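Local coordinates for protein putative oxidoreductase molybdopterin-binding subunit (Sulfolobus tokodaii, PDB 4ZOH) that binds a molybdenum-pterin cytosine dinucleotide cofactor and is probably the catalytic subunit of an aldehyde oxidase or xanthine dehydrogenase-type hydroxylase, at residues P288-D293 with P327-R332. Residues are numbered along the deposited sequence; the frame is centred on the assembly and turned at random.
Sequences PDANDD and PTQSYR. With MCN (pterin cytosine dinucleotide), chain D.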
# COMPACT_ATOMS: atom_id res chain seq x y z
N PRO A 288 -20.79 24.83 5.52
CA PRO A 288 -22.02 24.18 5.13
C PRO A 288 -22.20 22.69 5.53
O PRO A 288 -23.33 22.29 5.92
CB PRO A 288 -22.03 24.36 3.58
CG PRO A 288 -21.28 25.66 3.40
CD PRO A 288 -20.13 25.49 4.38
N ASP A 289 -21.16 21.86 5.38
CA ASP A 289 -21.30 20.37 5.72
C ASP A 289 -21.70 20.16 7.16
O ASP A 289 -22.62 19.42 7.45
CB ASP A 289 -20.04 19.58 5.39
CG ASP A 289 -19.65 19.74 3.95
OD1 ASP A 289 -19.76 18.75 3.19
OD2 ASP A 289 -19.24 20.90 3.61
N ALA A 290 -21.04 20.87 8.05
CA ALA A 290 -21.38 20.80 9.47
C ALA A 290 -22.74 21.43 9.79
O ALA A 290 -23.54 20.84 10.56
CB ALA A 290 -20.29 21.45 10.27
N ASN A 291 -23.03 22.61 9.20
CA ASN A 291 -24.32 23.29 9.49
C ASN A 291 -25.46 22.45 9.13
O ASN A 291 -26.41 22.35 9.89
CB ASN A 291 -24.44 24.62 8.75
CG ASN A 291 -23.34 25.56 9.15
OD1 ASN A 291 -23.09 26.49 8.44
ND2 ASN A 291 -22.68 25.33 10.30
N ASP A 292 -25.37 21.84 7.98
CA ASP A 292 -26.44 21.01 7.53
C ASP A 292 -26.66 19.75 8.50
O ASP A 292 -27.79 19.33 8.73
CB ASP A 292 -26.09 20.55 6.11
CG ASP A 292 -27.08 19.52 5.56
OD1 ASP A 292 -28.33 19.77 5.50
OD2 ASP A 292 -26.59 18.43 5.18
N ASP A 293 -25.55 19.13 8.95
CA ASP A 293 -25.53 17.97 9.88
C ASP A 293 -26.22 18.38 11.17
O ASP A 293 -27.25 17.83 11.53
CB ASP A 293 -24.04 17.65 10.18
CG ASP A 293 -23.86 16.45 11.12
OD1 ASP A 293 -24.79 15.63 11.22
OD2 ASP A 293 -22.77 16.37 11.74
N PRO A 327 -17.30 24.93 13.71
CA PRO A 327 -18.67 24.49 13.46
C PRO A 327 -19.10 23.19 14.22
O PRO A 327 -18.34 22.22 14.27
CB PRO A 327 -18.64 24.21 11.94
CG PRO A 327 -17.52 25.05 11.42
CD PRO A 327 -16.50 24.86 12.48
N THR A 328 -20.35 23.14 14.67
CA THR A 328 -20.89 22.08 15.51
C THR A 328 -21.29 20.92 14.59
O THR A 328 -21.75 21.16 13.48
CB THR A 328 -22.14 22.63 16.26
OG1 THR A 328 -21.79 23.89 16.89
CG2 THR A 328 -22.65 21.55 17.36
N GLN A 329 -21.19 19.68 15.07
CA GLN A 329 -21.53 18.48 14.27
C GLN A 329 -22.26 17.46 15.10
O GLN A 329 -22.26 17.52 16.29
CB GLN A 329 -20.26 17.70 13.87
CG GLN A 329 -19.12 18.47 13.33
CD GLN A 329 -17.88 17.58 13.15
OE1 GLN A 329 -16.79 17.89 13.68
NE2 GLN A 329 -18.05 16.48 12.46
N SER A 330 -22.73 16.42 14.44
CA SER A 330 -23.32 15.27 15.13
C SER A 330 -22.29 14.78 16.16
O SER A 330 -21.09 14.63 15.86
CB SER A 330 -23.56 14.15 14.17
OG SER A 330 -24.82 14.26 13.57
N TYR A 331 -22.79 14.56 17.37
CA TYR A 331 -22.12 13.70 18.36
C TYR A 331 -23.16 12.71 18.89
O TYR A 331 -24.33 13.10 19.15
CB TYR A 331 -21.56 14.50 19.48
CG TYR A 331 -20.99 13.70 20.64
CD1 TYR A 331 -19.95 12.75 20.42
CD2 TYR A 331 -21.46 13.86 21.92
CE1 TYR A 331 -19.35 12.07 21.47
CE2 TYR A 331 -20.89 13.18 22.98
CZ TYR A 331 -19.82 12.28 22.75
OH TYR A 331 -19.24 11.58 23.78
N ARG A 332 -22.71 11.44 19.02
CA ARG A 332 -23.49 10.34 19.56
C ARG A 332 -24.87 10.68 20.12
O ARG A 332 -24.98 11.24 21.20
CB ARG A 332 -22.64 9.54 20.58
CG ARG A 332 -23.27 8.13 20.81
CD ARG A 332 -22.42 7.31 21.77
NE ARG A 332 -22.80 5.87 21.74
CZ ARG A 332 -21.93 4.87 21.99
NH1 ARG A 332 -20.67 5.19 22.26
NH2 ARG A 332 -22.30 3.59 21.89
N1 MCN D . -27.28 -4.51 17.98
C2 MCN D . -27.97 -5.71 18.11
N3 MCN D . -29.34 -5.74 18.18
C4 MCN D . -30.03 -4.53 18.14
C5 MCN D . -29.35 -3.32 18.01
C6 MCN D . -27.96 -3.31 17.91
O2 MCN D . -27.41 -6.81 18.15
N4 MCN D . -31.34 -4.58 18.21
C1' MCN D . -25.82 -4.59 17.88
C2D MCN D . -25.41 -4.65 16.41
O2' MCN D . -25.25 -5.95 15.95
C3' MCN D . -24.05 -4.01 16.43
C4D MCN D . -24.34 -2.86 17.29
O4D MCN D . -25.23 -3.40 18.36
O3' MCN D . -23.07 -4.81 17.01
C5' MCN D . -24.99 -2.05 16.18
O5' MCN D . -25.66 -1.03 16.65
PA MCN D . -26.70 -0.16 15.75
O1A MCN D . -27.16 -0.69 14.49
O2A MCN D . -27.65 0.19 16.86
O3A MCN D . -25.68 1.18 15.61
PB MCN D . -24.58 1.28 14.43
O1B MCN D . -25.27 1.90 13.22
O2B MCN D . -23.82 0.06 14.15
O3B MCN D . -23.62 2.27 15.10
C10 MCN D . -23.73 3.71 14.99
C9' MCN D . -23.65 4.36 16.35
C8' MCN D . -23.49 5.79 16.28
S8' MCN D . -24.63 6.76 15.37
C7' MCN D . -22.54 6.45 17.01
S7' MCN D . -22.41 8.23 17.05
C6' MCN D . -21.64 5.76 17.91
C7 MCN D . -22.20 4.34 18.25
O9' MCN D . -22.56 3.74 17.03
N5' MCN D . -20.26 5.72 17.44
C4A MCN D . -19.35 4.69 17.76
N8' MCN D . -21.13 3.51 18.90
C4B MCN D . -19.82 3.59 18.53
N1' MCN D . -19.02 2.60 18.92
C2' MCN D . -17.74 2.61 18.53
N2' MCN D . -16.98 1.61 18.91
N3' MCN D . -17.18 3.68 17.75
C4' MCN D . -17.99 4.76 17.36
O4' MCN D . -17.50 5.72 16.69
O HOH W 1 -22.78 23.60 12.62
O HOH W 2 -20.17 15.15 11.45
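Asp293, in the first turns of helix 288-304, accepts two hydrogen bonds from Ser330 of the loop 327-332, illustrating how one carboxylate can hold both the backbone and the side chain of an irregular segment. Ser330 N reaches Asp293 OD2 at 2.7 Å in a nearly straight bond (175°), arriving from above the carboxylate plane. Ser330 OG donates to Asp293 OD1 on its syn side, also at 2.7 Å. A chi1 of -179° sets CG anti to the backbone N and brings both oxygens to Ser330, whose hydroxyl has a second partner in Asn297, further along the same helix. The tight part of the interface is buried and lies one helical turn earlier, where Ala290 CB packs against Pro327 CB at 3.6 Å and Ala290 CA lies 5.3 Å from Gln329 CA. Asp293, partly exposed, marks the more open side. Two waters bridge the segments: one accepts from Asn291 ND2 and donates to Thr328 O; another donates to Asp293 OD2 at 2.9 Å and accepts from Gln329 NE2, whose amide is also tied to Ser217 and, through OE1, to Gly253. An alanine in place of Asp293 would probably leave Ser330 N without its acceptor, Ser330 OG with Asn297 but not the carboxylate, and the water bridge to Gln329 broken. The Ser330 side chain is about 5 Å from the bound molybdenum at the nearest atoms. Two residues on, N8' of the cofactor lies over one face of the Arg332 guanidinium, toward its rim, 3.2 Å from NH2, while Gln613 and Gly671 hold other nitrogens of the group. Three donors on Asp293, two from Ser330 and one from water, would favour an ionised carboxylate, consistent with Asp293 steadying the loop just before Arg332.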